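Local coordinates for uncharacterized protein, DUF633, LMOf2365_1472 (Listeria monocytogenes str. 4b F2365, PDB 3GNL) that is of unknown function but probably methylates N1 of an adenine in tRNA, using a Rossmann-like methyltransferase domain, at residues 36-39 against 40-44; 53-56 against 57-61; 169-172 against 173-176; 183-187 against 188-192. All coordinates share one frame; numbering follows the deposited sequence. Where two conformers were deposited one is given.

Interaction 1 of 4, residues 36-39 against 40-44; sequences PCFA and VKNQT
An Asx turn ends helix 34-41, and its asparagine, Asn42, reaches back over the ring of Phe38 one helical turn earlier. Atom ND2 of Asn42 sits 3.2 Å above one face of the Phe38 ring, displaced toward the rim, where it lies 3.2 Å from CE2 of Phe38. The amide and ring planes are 65° apart, so the amide presents its nitrogen to the ring rather than lying flat on it. Phe38 holds CG anti to its main-chain nitrogen (chi1 169°), which carries the ring along the helix surface beside Leu8, while CG of Asn42 stands between its own backbone N and carbonyl carbon (chi1 75°). From there OD1 of Asn42 faces onward along the chain, where two donors of Thr44 grip it. The backbone N of Thr44 bonds OD1 of Asn42 at 3.1 Å, and OG1 of Thr44 gives a second bond of 2.8 Å to the same oxygen, lying in the carbonyl plane on a lone pair. The helix belongs to the beta-alpha-beta unit that runs from strand 23-28 to strand 45-52, as in Rossmann-like methyltransferases, and the turn redirects the chain into the second strand. The last regular bonds of the helix run from N of Val40 to O of Pro36 (2.9 Å), from N of Lys41 to O of Cys37 (2.9 Å) and from N of Asn42 to O of Phe38 (3.0 Å). Beyond them Gln43 takes a positive phi. The fold of the turn brings OG1 of Thr44 to 3.6 Å from CB of Ala39.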
ATOM      1  N   PRO A  36      -8.044  -6.829  11.732  1.00 18.66           N
ATOM      2  CA  PRO A  36      -9.489  -7.087  11.842  1.00 19.42           C
ATOM      3  C   PRO A  36      -9.934  -7.175  13.269  1.00 19.75           C
ATOM      4  O   PRO A  36     -10.987  -6.619  13.621  1.00 20.21           O
ATOM      5  CB  PRO A  36      -9.650  -8.425  11.150  1.00 19.93           C
ATOM      6  CG  PRO A  36      -8.538  -8.452  10.119  1.00 21.59           C
ATOM      7  CD  PRO A  36      -7.386  -7.740  10.781  1.00 18.09           C
ATOM      8  N   CYS A  37      -9.163  -7.826  14.131  1.00 18.84           N
ATOM      9  CA  CYS A  37      -9.585  -7.935  15.539  1.00 20.96           C
ATOM     10  C   CYS A  37      -9.594  -6.560  16.177  1.00 21.56           C
ATOM     11  O   CYS A  37     -10.540  -6.235  16.888  1.00 21.74           O
ATOM     12  CB  CYS A  37      -8.704  -8.896  16.326  1.00 21.30           C
ATOM     13  SG  CYS A  37      -8.943 -10.696  15.870  1.00 23.09           S
ATOM     14  N   PHE A  38      -8.553  -5.778  15.927  1.00 21.66           N
ATOM     15  CA  PHE A  38      -8.434  -4.430  16.523  1.00 21.12           C
ATOM     16  C   PHE A  38      -9.609  -3.555  16.059  1.00 23.57           C
ATOM     17  O   PHE A  38     -10.192  -2.838  16.887  1.00 25.43           O
ATOM     18  CB  PHE A  38      -7.124  -3.825  16.081  1.00 23.69           C
ATOM     19  CG  PHE A  38      -6.965  -2.361  16.398  1.00 25.58           C
ATOM     20  CD1 PHE A  38      -6.443  -1.978  17.623  1.00 27.45           C
ATOM     21  CD2 PHE A  38      -7.238  -1.402  15.439  1.00 25.65           C
ATOM     22  CE1 PHE A  38      -6.230  -0.607  17.927  1.00 28.76           C
ATOM     23  CE2 PHE A  38      -7.009  -0.036  15.720  1.00 26.64           C
ATOM     24  CZ  PHE A  38      -6.505   0.344  16.964  1.00 28.21           C
ATOM     25  N   ALA A  39      -9.986  -3.649  14.792  1.00 21.44           N
ATOM     26  CA  ALA A  39     -10.983  -2.764  14.228  1.00 21.44           C
ATOM     27  C   ALA A  39     -12.389  -3.189  14.641  1.00 24.03           C
ATOM     28  O   ALA A  39     -13.289  -2.344  14.838  1.00 23.64           O
ATOM     29  CB  ALA A  39     -10.852  -2.671  12.765  1.00 21.22           C
ATOM     30  N   VAL A  40     -12.612  -4.489  14.783  1.00 22.69           N
ATOM     31  CA  VAL A  40     -13.928  -4.939  15.259  1.00 23.19           C
ATOM     32  C   VAL A  40     -14.077  -4.562  16.739  1.00 25.86           C
ATOM     33  O   VAL A  40     -15.126  -4.035  17.157  1.00 26.00           O
ATOM     34  CB  VAL A  40     -14.104  -6.450  15.011  1.00 22.41           C
ATOM     35  CG1 VAL A  40     -15.333  -7.020  15.794  1.00 23.44           C
ATOM     36  CG2 VAL A  40     -14.275  -6.690  13.528  1.00 21.81           C
ATOM     37  N   LYS A  41     -13.028  -4.783  17.514  1.00 25.77           N
ATOM     38  CA  LYS A  41     -13.057  -4.582  18.958  1.00 30.11           C
ATOM     39  C   LYS A  41     -13.330  -3.134  19.289  1.00 30.23           C
ATOM     40  O   LYS A  41     -14.145  -2.824  20.175  1.00 30.64           O
ATOM     41  CB  LYS A  41     -11.741  -4.999  19.590  1.00 32.39           C
ATOM     42  CG  LYS A  41     -11.724  -6.439  20.042  1.00 37.17           C
ATOM     43  CD  LYS A  41     -12.264  -6.585  21.465  1.00 39.52           C
ATOM     44  CE  LYS A  41     -11.389  -7.532  22.313  1.00 40.33           C
ATOM     45  NZ  LYS A  41     -11.172  -8.888  21.694  1.00 39.75           N
ATOM     46  N   ASN A  42     -12.662  -2.252  18.571  1.00 28.77           N
ATOM     47  CA  ASN A  42     -12.786  -0.856  18.898  1.00 29.83           C
ATOM     48  C   ASN A  42     -13.967  -0.191  18.188  1.00 30.58           C
ATOM     49  O   ASN A  42     -14.176   1.016  18.361  1.00 31.80           O
ATOM     50  CB  ASN A  42     -11.447  -0.126  18.737  1.00 31.08           C
ATOM     51  CG  ASN A  42     -11.064   0.124  17.282  1.00 29.20           C
ATOM     52  OD1 ASN A  42     -11.849  -0.063  16.331  1.00 27.88           O
ATOM     53  ND2 ASN A  42      -9.823   0.620  17.105  1.00 32.84           N
ATOM     54  N   GLN A  43     -14.746  -1.005  17.460  1.00 29.88           N
ATOM     55  CA  GLN A  43     -15.993  -0.688  16.766  1.00 31.40           C
ATOM     56  C   GLN A  43     -15.899   0.082  15.478  1.00 30.02           C
ATOM     57  O   GLN A  43     -16.895   0.406  14.842  1.00 31.86           O
ATOM     58  CB  GLN A  43     -17.039  -0.058  17.688  1.00 33.43           C
ATOM     59  CG  GLN A  43     -17.326  -0.913  18.878  1.00 35.63           C
ATOM     60  CD  GLN A  43     -18.327  -0.254  19.769  1.00 38.18           C
ATOM     61  OE1 GLN A  43     -19.515  -0.167  19.423  1.00 40.25           O
ATOM     62  NE2 GLN A  43     -17.857   0.266  20.902  1.00 37.39           N
ATOM     63  N   THR A  44     -14.682   0.328  15.049  1.00 30.12           N
ATOM     64  CA  THR A  44     -14.517   1.015  13.808  1.00 29.47           C
ATOM     65  C   THR A  44     -14.885   0.102  12.641  1.00 27.36           C
ATOM     66  O   THR A  44     -15.172   0.598  11.586  1.00 28.67           O
ATOM     67  CB  THR A  44     -13.086   1.595  13.605  1.00 28.72           C
ATOM     68  OG1 THR A  44     -12.152   0.511  13.655  1.00 28.14           O
ATOM     69  CG2 THR A  44     -12.707   2.655  14.673  1.00 30.86           C
TER

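Interaction 2 of 4, residues 53-56 against 57-61; sequences VVDG and PFQSA
Gln59 folds its side chain back against the backbone of Asp55, one turn earlier in the same helix. Its CB lies 3.5 Å from O of Asp55 and a little farther from O of Gly56; CG keeps beside the Asp55 carbonyl, and a bend at chi2 (124°) then brings CD over it. At the tip, NE2 of Gln59 comes within 3.0 Å of O of Asp55, but at an angle too poor for a hydrogen bond. That oxygen is taken instead by the main-chain N of Gln59, at 2.8 Å and almost straight (173°). The amide also passes the Asp55 carboxylate, with NE2 of Gln59 3.7 Å from OD1 of Asp55 and the two planes 54° apart; the polar partner of OD1 is Lys78, with which it forms a salt bridge. On the preceding residue, CG2 of Val54 lies alongside the Pro57 ring, 3.8 Å from its CD, the two side chains pointing the same way. O of Gly56 accepts both from the N of Ser60 and from a water. Val54 is the N-cap, and a proline in the first turn, where an N-H would find no acceptor within the helix, is typical of a helix N terminus, here that of helix 55-67 in the beta-alpha-beta crossover from strand 45-52 to strand 74-78.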
ATOM      1  N   VAL A  53      -3.657 -17.035   1.957  1.00 25.04           N
ATOM      2  CA  VAL A  53      -3.487 -17.927   0.809  1.00 27.51           C
ATOM      3  C   VAL A  53      -2.921 -19.307   1.162  1.00 26.02           C
ATOM      4  O   VAL A  53      -3.214 -20.274   0.464  1.00 31.72           O
ATOM      5  CB  VAL A  53      -2.805 -17.205  -0.388  1.00 28.16           C
ATOM      6  CG1 VAL A  53      -1.368 -16.874  -0.055  1.00 28.33           C
ATOM      7  CG2 VAL A  53      -2.859 -18.065  -1.648  1.00 29.36           C
ATOM      8  N   VAL A  54      -2.175 -19.446   2.245  1.00 26.27           N
ATOM      9  CA  VAL A  54      -1.560 -20.729   2.618  1.00 28.02           C
ATOM     10  C   VAL A  54      -1.749 -21.117   4.109  1.00 29.91           C
ATOM     11  O   VAL A  54      -2.159 -20.276   4.925  1.00 28.22           O
ATOM     12  CB  VAL A  54      -0.071 -20.761   2.203  1.00 27.91           C
ATOM     13  CG1 VAL A  54       0.033 -20.684   0.675  1.00 27.99           C
ATOM     14  CG2 VAL A  54       0.716 -19.631   2.882  1.00 27.92           C
ATOM     15  N   ASP A  55      -1.405 -22.351   4.478  1.00 29.93           N
ATOM     16  CA  ASP A  55      -1.740 -22.911   5.815  1.00 32.18           C
ATOM     17  C   ASP A  55      -1.316 -22.251   7.106  1.00 32.49           C
ATOM     18  O   ASP A  55      -2.174 -22.083   8.010  1.00 33.95           O
ATOM     19  CB  ASP A  55      -1.406 -24.424   5.874  1.00 34.11           C
ATOM     20  CG  ASP A  55      -2.480 -25.253   5.217  1.00 36.21           C
ATOM     21  OD1 ASP A  55      -3.518 -24.656   4.928  1.00 37.40           O
ATOM     22  OD2 ASP A  55      -2.323 -26.484   4.992  1.00 38.13           O
ATOM     23  N   GLY A  56      -0.032 -21.948   7.233  1.00 30.52           N
ATOM     24  CA  GLY A  56       0.535 -21.362   8.434  1.00 28.31           C
ATOM     25  C   GLY A  56      -0.270 -20.118   8.771  1.00 27.01           C
ATOM     26  O   GLY A  56      -0.934 -20.081   9.797  1.00 27.25           O
ATOM     27  N   PRO A  57      -0.277 -19.131   7.863  1.00 24.95           N
ATOM     28  CA  PRO A  57      -1.053 -17.904   8.163  1.00 25.37           C
ATOM     29  C   PRO A  57      -2.577 -18.088   8.261  1.00 25.94           C
ATOM     30  O   PRO A  57      -3.267 -17.367   9.001  1.00 22.97           O
ATOM     31  CB  PRO A  57      -0.682 -16.983   7.009  1.00 24.64           C
ATOM     32  CG  PRO A  57       0.718 -17.461   6.579  1.00 25.79           C
ATOM     33  CD  PRO A  57       0.574 -18.966   6.670  1.00 26.36           C
ATOM     34  N   PHE A  58      -3.171 -19.015   7.549  1.00 24.86           N
ATOM     35  CA  PHE A  58      -4.598 -19.238   7.668  1.00 24.58           C
ATOM     36  C   PHE A  58      -4.859 -19.719   9.113  1.00 26.27           C
ATOM     37  O   PHE A  58      -5.730 -19.165   9.807  1.00 23.40           O
ATOM     38  CB  PHE A  58      -5.070 -20.282   6.628  1.00 25.99           C
ATOM     39  CG  PHE A  58      -6.505 -20.687   6.765  1.00 28.51           C
ATOM     40  CD1 PHE A  58      -7.519 -19.793   6.542  1.00 28.17           C
ATOM     41  CD2 PHE A  58      -6.838 -22.017   7.051  1.00 31.32           C
ATOM     42  CE1 PHE A  58      -8.844 -20.123   6.658  1.00 30.50           C
ATOM     43  CE2 PHE A  58      -8.187 -22.389   7.171  1.00 33.31           C
ATOM     44  CZ  PHE A  58      -9.200 -21.434   6.985  1.00 31.85           C
ATOM     45  N   GLN A  59      -4.096 -20.704   9.588  1.00 25.62           N
ATOM     46  CA  GLN A  59      -4.268 -21.188  10.970  1.00 26.41           C
ATOM     47  C   GLN A  59      -3.991 -20.194  12.068  1.00 26.02           C
ATOM     48  O   GLN A  59      -4.739 -20.129  13.052  1.00 23.84           O
ATOM     49  CB  GLN A  59      -3.438 -22.440  11.207  1.00 29.23           C
ATOM     50  CG  GLN A  59      -4.263 -23.596  10.833  1.00 34.09           C
ATOM     51  CD  GLN A  59      -3.644 -24.444   9.835  1.00 36.71           C
ATOM     52  OE1 GLN A  59      -2.752 -25.243  10.146  1.00 38.28           O
ATOM     53  NE2 GLN A  59      -4.126 -24.329   8.602  1.00 38.79           N
ATOM     54  N   SER A  60      -2.946 -19.394  11.901  1.00 24.60           N
ATOM     55  CA  SER A  60      -2.578 -18.353  12.849  0.70 26.34           C
ATOM     56  C   SER A  60      -3.719 -17.337  12.947  1.00 24.50           C
ATOM     57  O   SER A  60      -4.053 -16.851  14.039  1.00 24.64           O
ATOM     58  CB  SER A  60      -1.313 -17.667  12.352  0.70 27.72           C
ATOM     59  OG  SER A  60      -0.141 -18.396  12.695  0.70 31.32           O
ATOM     60  N   ALA A  61      -4.316 -16.987  11.792  1.00 23.12           N
ATOM     61  CA  ALA A  61      -5.409 -15.997  11.805  1.00 22.19           C
ATOM     62  C   ALA A  61      -6.670 -16.568  12.439  1.00 23.62           C
ATOM     63  O   ALA A  61      -7.327 -15.871  13.236  1.00 21.97           O
ATOM     64  CB  ALA A  61      -5.694 -15.458  10.410  1.00 21.45           C
TER
HETATM   65  O   HOH W   1       0.056 -21.549  11.977  1.00 35.57           O

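Interaction 3 of 4, residues 169-172 against 173-176; sequences TWTK and QEIF
The backbone runs extended through Trp170 and Thr171 and turns helical at Lys172, with N of Ile175 bonding O of Thr171 and N of Phe176 bonding O of Lys172. Thr171 and Glu174 form a capping box at the start of helix 172-177. OG1 of Thr171, set between its backbone N and carbonyl carbon (chi1 62°), accepts from N of Glu174 at 3.0 Å. In return, OE1 of Glu174 accepts from N of Thr171 at 2.9 Å, on the anti side of the carboxylate and 16° out of its plane. The Glu174 chain is extended beyond CG, which carries the carboxylate back to the N-cap residue. There it also meets the Trp170 indole, whose plane stands 89° from the carboxylate: OE1 of Glu174 lies at the ring edge, 3.4 Å from CE3 of Trp170. At the base of the Trp170 side chain, CG1 of Ile175 packs on CB of Trp170 at 3.7 Å, while NE1 of Trp170 bonds OG of Ser136 in helix 129-139. A water completes the setting of OE1 of Glu174, donating to it at 2.7 Å and to O of Thr169 at 2.8 Å.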
ATOM      1  N   THR A 169      -6.340  11.902 -13.025  1.00 17.06           N
ATOM      2  CA  THR A 169      -5.141  12.228 -13.856  1.00 17.79           C
ATOM      3  C   THR A 169      -4.045  12.795 -12.973  1.00 17.43           C
ATOM      4  O   THR A 169      -4.188  13.894 -12.422  1.00 18.47           O
ATOM      5  CB  THR A 169      -5.491  13.264 -14.981  1.00 17.48           C
ATOM      6  OG1 THR A 169      -5.922  14.496 -14.387  1.00 18.99           O
ATOM      7  CG2 THR A 169      -6.561  12.716 -15.928  1.00 18.64           C
ATOM      8  N   TRP A 170      -2.943  12.045 -12.827  1.00 17.78           N
ATOM      9  CA  TRP A 170      -1.873  12.504 -11.947  1.00 17.79           C
ATOM     10  C   TRP A 170      -0.755  13.150 -12.748  1.00 18.17           C
ATOM     11  O   TRP A 170      -0.717  13.017 -13.939  1.00 19.93           O
ATOM     12  CB  TRP A 170      -1.270  11.269 -11.234  1.00 18.43           C
ATOM     13  CG  TRP A 170      -2.230  10.549 -10.291  1.00 18.39           C
ATOM     14  CD1 TRP A 170      -2.533   9.229 -10.323  1.00 19.01           C
ATOM     15  CD2 TRP A 170      -3.040  11.153  -9.257  1.00 17.28           C
ATOM     16  NE1 TRP A 170      -3.460   8.942  -9.327  1.00 19.83           N
ATOM     17  CE2 TRP A 170      -3.799  10.091  -8.672  1.00 18.33           C
ATOM     18  CE3 TRP A 170      -3.200  12.459  -8.752  1.00 18.40           C
ATOM     19  CZ2 TRP A 170      -4.711  10.305  -7.609  1.00 19.38           C
ATOM     20  CZ3 TRP A 170      -4.116  12.663  -7.664  1.00 18.87           C
ATOM     21  CH2 TRP A 170      -4.849  11.568  -7.124  1.00 18.55           C
ATOM     22  N   THR A 171       0.131  13.866 -12.066  1.00 15.97           N
ATOM     23  CA  THR A 171       1.407  14.197 -12.705  1.00 17.15           C
ATOM     24  C   THR A 171       2.384  13.035 -12.430  1.00 18.65           C
ATOM     25  O   THR A 171       2.171  12.212 -11.532  1.00 17.23           O
ATOM     26  CB  THR A 171       2.013  15.431 -12.141  1.00 18.12           C
ATOM     27  OG1 THR A 171       2.306  15.234 -10.738  1.00 17.59           O
ATOM     28  CG2 THR A 171       1.106  16.627 -12.286  1.00 18.49           C
ATOM     29  N   LYS A 172       3.512  13.017 -13.117  1.00 18.56           N
ATOM     30  CA  LYS A 172       4.474  11.946 -12.878  1.00 19.32           C
ATOM     31  C   LYS A 172       5.040  12.058 -11.452  1.00 19.26           C
ATOM     32  O   LYS A 172       5.334  11.032 -10.835  1.00 19.44           O
ATOM     33  CB  LYS A 172       5.585  11.943 -13.951  1.00 23.18           C
ATOM     34  CG  LYS A 172       6.395  13.174 -14.050  1.00 27.24           C
ATOM     35  CD  LYS A 172       7.385  13.128 -15.281  1.00 29.74           C
ATOM     36  CE  LYS A 172       8.176  14.488 -15.349  1.00 31.61           C
ATOM     37  NZ  LYS A 172       9.517  14.458 -16.079  1.00 34.17           N
ATOM     38  N   GLN A 173       5.160  13.278 -10.938  1.00 17.43           N
ATOM     39  CA  GLN A 173       5.615  13.467  -9.558  1.00 19.28           C
ATOM     40  C   GLN A 173       4.597  12.881  -8.586  1.00 18.50           C
ATOM     41  O   GLN A 173       4.954  12.202  -7.613  1.00 17.81           O
ATOM     42  CB  GLN A 173       5.847  14.940  -9.224  1.00 19.63           C
ATOM     43  CG  GLN A 173       7.007  15.597  -9.999  1.00 21.79           C
ATOM     44  CD  GLN A 173       6.616  16.161 -11.366  1.00 25.74           C
ATOM     45  OE1 GLN A 173       5.568  15.849 -11.958  1.00 24.71           O
ATOM     46  NE2 GLN A 173       7.500  17.016 -11.893  1.00 28.75           N
ATOM     47  N   GLU A 174       3.310  13.117  -8.836  1.00 17.58           N
ATOM     48  CA  GLU A 174       2.283  12.549  -7.954  1.00 17.13           C
ATOM     49  C   GLU A 174       2.326  11.026  -7.985  1.00 18.11           C
ATOM     50  O   GLU A 174       2.141  10.366  -6.951  1.00 18.49           O
ATOM     51  CB  GLU A 174       0.901  13.106  -8.321  1.00 17.94           C
ATOM     52  CG  GLU A 174       0.777  14.566  -8.004  1.00 20.47           C
ATOM     53  CD  GLU A 174      -0.538  15.180  -8.501  1.00 21.52           C
ATOM     54  OE1 GLU A 174      -0.960  14.853  -9.612  1.00 19.73           O
ATOM     55  OE2 GLU A 174      -1.123  15.962  -7.722  1.00 25.90           O
ATOM     56  N   ILE A 175       2.512  10.411  -9.151  1.00 16.30           N
ATOM     57  CA  ILE A 175       2.642   8.944  -9.213  1.00 17.92           C
ATOM     58  C   ILE A 175       3.882   8.436  -8.434  1.00 17.62           C
ATOM     59  O   ILE A 175       3.819   7.421  -7.728  1.00 18.14           O
ATOM     60  CB  ILE A 175       2.627   8.466 -10.668  1.00 17.75           C
ATOM     61  CG1 ILE A 175       1.163   8.462 -11.149  1.00 20.04           C
ATOM     62  CG2 ILE A 175       3.171   7.076 -10.867  1.00 18.86           C
ATOM     63  CD1 ILE A 175       1.036   8.310 -12.615  1.00 22.49           C
ATOM     64  N   PHE A 176       5.023   9.097  -8.609  1.00 18.19           N
ATOM     65  CA  PHE A 176       6.277   8.596  -8.025  1.00 18.50           C
ATOM     66  C   PHE A 176       6.325   8.832  -6.539  1.00 17.55           C
ATOM     67  O   PHE A 176       6.872   7.973  -5.830  1.00 18.63           O
ATOM     68  CB  PHE A 176       7.434   9.360  -8.709  1.00 20.22           C
ATOM     69  CG  PHE A 176       8.807   8.792  -8.519  1.00 25.53           C
ATOM     70  CD1 PHE A 176       9.378   8.000  -9.522  1.00 27.82           C
ATOM     71  CD2 PHE A 176       9.562   9.134  -7.409  1.00 26.59           C
ATOM     72  CE1 PHE A 176      10.701   7.492  -9.385  1.00 29.50           C
ATOM     73  CE2 PHE A 176      10.900   8.642  -7.276  1.00 28.20           C
ATOM     74  CZ  PHE A 176      11.433   7.828  -8.249  1.00 27.58           C
TER
HETATM   75  O   HOH W   2      -3.167  15.942 -10.732  1.00 22.60           O

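Interaction 4 of 4, residues 183-187 against 188-192; sequences KEQSA and IFKSK
Lys190 and Gln185 meet with their side chains at about a right angle, across the break between helix 179-184 and helix 187-208. The lysine runs straight back along the new helix until a bend at chi4 (-78°) delivers NZ to OE1 of Gln185, a hydrogen bond of 2.7 Å. The nitrogen stands above the amide plane, 37° out of it, rather than on a lone pair. On its way CE of Lys190 passes 3.4 Å from O of Gln185. The same amide is turned 80° against the Phe189 ring, and its OE1 lies 3.7 Å from CE2 of Phe189; beyond it, that ring meets Trp193 edge-to-face. In the backbone between them, Ser186 is the N-cap of helix 187-208: its OG accepts from N of Phe189 at 3.1 Å, nearly straight, while O of Ser186 accepts from N of Lys190. Gln185 itself has left helical geometry with a positive phi, and its NE2 bonds O of Leu182 in the helix just ended. One amide thus serves both helices, donating back to the first and accepting from the second, and the short bond to a probably charged ammonium would be expected to polarise its carbonyl.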
ATOM      1  N   LYS A 183       2.514  17.118  -0.993  1.00 28.47           N
ATOM      2  CA  LYS A 183       1.993  18.346  -0.369  1.00 30.79           C
ATOM      3  C   LYS A 183       2.470  18.508   1.086  1.00 30.01           C
ATOM      4  O   LYS A 183       2.858  19.592   1.519  1.00 32.04           O
ATOM      5  CB  LYS A 183       0.462  18.410  -0.433  1.00 32.96           C
ATOM      6  CG  LYS A 183      -0.141  18.607  -1.821  1.00 36.41           C
ATOM      7  CD  LYS A 183      -1.526  19.258  -1.678  1.00 39.44           C
ATOM      8  CE  LYS A 183      -2.521  18.759  -2.723  1.00 40.55           C
ATOM      9  NZ  LYS A 183      -3.911  18.715  -2.159  1.00 42.56           N
ATOM     10  N   GLU A 184       2.451  17.406   1.820  1.00 27.71           N
ATOM     11  CA  GLU A 184       2.814  17.363   3.219  1.00 28.13           C
ATOM     12  C   GLU A 184       4.310  17.629   3.442  1.00 26.52           C
ATOM     13  O   GLU A 184       4.678  18.344   4.375  1.00 28.16           O
ATOM     14  CB  GLU A 184       2.435  16.004   3.772  1.00 28.64           C
ATOM     15  CG  GLU A 184       2.741  15.858   5.244  1.00 29.35           C
ATOM     16  CD  GLU A 184       2.636  14.412   5.787  1.00 31.64           C
ATOM     17  OE1 GLU A 184       2.770  13.393   5.027  1.00 29.73           O
ATOM     18  OE2 GLU A 184       2.434  14.305   7.028  1.00 35.51           O
ATOM     19  N   GLN A 185       5.160  17.030   2.587  1.00 25.11           N
ATOM     20  CA  GLN A 185       6.612  17.159   2.730  1.00 27.29           C
ATOM     21  C   GLN A 185       7.076  16.908   4.182  1.00 24.38           C
ATOM     22  O   GLN A 185       7.812  17.728   4.760  1.00 25.88           O
ATOM     23  CB  GLN A 185       7.092  18.558   2.260  1.00 30.85           C
ATOM     24  CG  GLN A 185       6.845  18.917   0.803  1.00 32.52           C
ATOM     25  CD  GLN A 185       7.894  18.319  -0.129  1.00 32.77           C
ATOM     26  OE1 GLN A 185       9.011  18.001   0.296  1.00 34.04           O
ATOM     27  NE2 GLN A 185       7.553  18.193  -1.399  1.00 32.55           N
ATOM     28  N   SER A 186       6.692  15.785   4.793  1.00 21.46           N
ATOM     29  CA  SER A 186       7.149  15.498   6.148  1.00 21.58           C
ATOM     30  C   SER A 186       8.659  15.254   6.223  1.00 22.37           C
ATOM     31  O   SER A 186       9.314  15.069   5.185  1.00 21.46           O
ATOM     32  CB  SER A 186       6.419  14.289   6.678  1.00 22.05           C
ATOM     33  OG  SER A 186       6.982  13.120   6.109  1.00 23.02           O
ATOM     34  N   ALA A 187       9.224  15.260   7.423  1.00 22.70           N
ATOM     35  CA  ALA A 187      10.658  15.076   7.569  1.00 23.27           C
ATOM     36  C   ALA A 187      11.050  13.681   7.073  1.00 21.77           C
ATOM     37  O   ALA A 187      12.136  13.531   6.531  1.00 22.85           O
ATOM     38  CB  ALA A 187      11.040  15.234   9.042  1.00 26.16           C
ATOM     39  N   ILE A 188      10.185  12.679   7.280  1.00 21.90           N
ATOM     40  CA  ILE A 188      10.480  11.328   6.796  1.00 18.77           C
ATOM     41  C   ILE A 188      10.456  11.280   5.263  1.00 18.12           C
ATOM     42  O   ILE A 188      11.323  10.666   4.633  1.00 18.92           O
ATOM     43  CB  ILE A 188       9.518  10.299   7.431  1.00 20.59           C
ATOM     44  CG1 ILE A 188       9.824  10.145   8.959  1.00 22.76           C
ATOM     45  CG2 ILE A 188       9.582   8.942   6.722  1.00 21.90           C
ATOM     46  CD1 ILE A 188       8.670   9.512   9.753  1.00 23.75           C
ATOM     47  N   PHE A 189       9.471  11.924   4.671  1.00 18.69           N
ATOM     48  CA  PHE A 189       9.415  12.040   3.223  1.00 18.25           C
ATOM     49  C   PHE A 189      10.699  12.657   2.669  1.00 17.83           C
ATOM     50  O   PHE A 189      11.299  12.099   1.735  1.00 17.89           O
ATOM     51  CB  PHE A 189       8.202  12.876   2.819  1.00 18.18           C
ATOM     52  CG  PHE A 189       8.092  13.119   1.326  1.00 16.61           C
ATOM     53  CD1 PHE A 189       7.374  12.253   0.527  1.00 17.32           C
ATOM     54  CD2 PHE A 189       8.680  14.260   0.747  1.00 18.99           C
ATOM     55  CE1 PHE A 189       7.247  12.484  -0.857  1.00 16.70           C
ATOM     56  CE2 PHE A 189       8.572  14.483  -0.624  1.00 17.77           C
ATOM     57  CZ  PHE A 189       7.860  13.606  -1.435  1.00 17.45           C
ATOM     58  N   LYS A 190      11.112  13.802   3.199  1.00 19.34           N
ATOM     59  CA  LYS A 190      12.272  14.499   2.665  1.00 19.19           C
ATOM     60  C   LYS A 190      13.537  13.659   2.880  1.00 19.45           C
ATOM     61  O   LYS A 190      14.373  13.609   1.970  1.00 20.28           O
ATOM     62  CB  LYS A 190      12.423  15.855   3.369  1.00 22.48           C
ATOM     63  CG  LYS A 190      11.309  16.794   3.036  1.00 23.17           C
ATOM     64  CD  LYS A 190      11.650  18.215   3.561  1.00 26.84           C
ATOM     65  CE  LYS A 190      10.497  19.185   3.351  1.00 29.01           C
ATOM     66  NZ  LYS A 190      10.391  19.665   1.953  1.00 31.30           N
ATOM     67  N   SER A 191      13.665  13.022   4.045  1.00 18.85           N
ATOM     68  CA  SER A 191      14.886  12.248   4.304  1.00 20.07           C
ATOM     69  C   SER A 191      14.951  11.002   3.409  1.00 19.74           C
ATOM     70  O   SER A 191      16.030  10.656   2.883  1.00 21.23           O
ATOM     71  CB  SER A 191      15.029  11.951   5.788  1.00 22.52           C
ATOM     72  OG  SER A 191      14.096  11.019   6.227  1.00 26.60           O
ATOM     73  N   LYS A 192      13.815  10.328   3.230  0.50 18.62           N
ATOM     74  CA  LYS A 192      13.757   9.138   2.364  0.50 19.20           C
ATOM     75  C   LYS A 192      14.218   9.485   0.947  0.50 19.24           C
ATOM     76  O   LYS A 192      15.080   8.817   0.377  0.50 18.70           O
ATOM     77  CB  LYS A 192      12.335   8.534   2.309  0.50 20.02           C
ATOM     78  CG  LYS A 192      12.195   7.468   1.189  0.50 21.65           C
ATOM     79  CD  LYS A 192      10.753   7.019   0.886  0.50 23.25           C
ATOM     80  CE  LYS A 192      10.737   6.070  -0.328  0.50 25.17           C
ATOM     81  NZ  LYS A 192      11.642   4.910  -0.174  0.50 27.62           N
TER

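All four contacts are local and follow one another along the chain, none nesting in or crossing another. Interaction 1 closes the turn from helix 34-41 into strand 45-52, and interaction 2 starts the helix that follows this strand, so together they bracket it within the Rossmann-like part of the fold; their centres are about 20 Å apart. The chain then completes the sheet before interaction 3 begins helix 172-177, some 34 Å between centres from interaction 1 and on the opposite side of the chain's centre. Interaction 4 comes after the next short helix and opens helix 187-208; its nearest atoms are about 6 Å from interaction 3. Both later contacts adjoin helix 215-235 and strand 141-151.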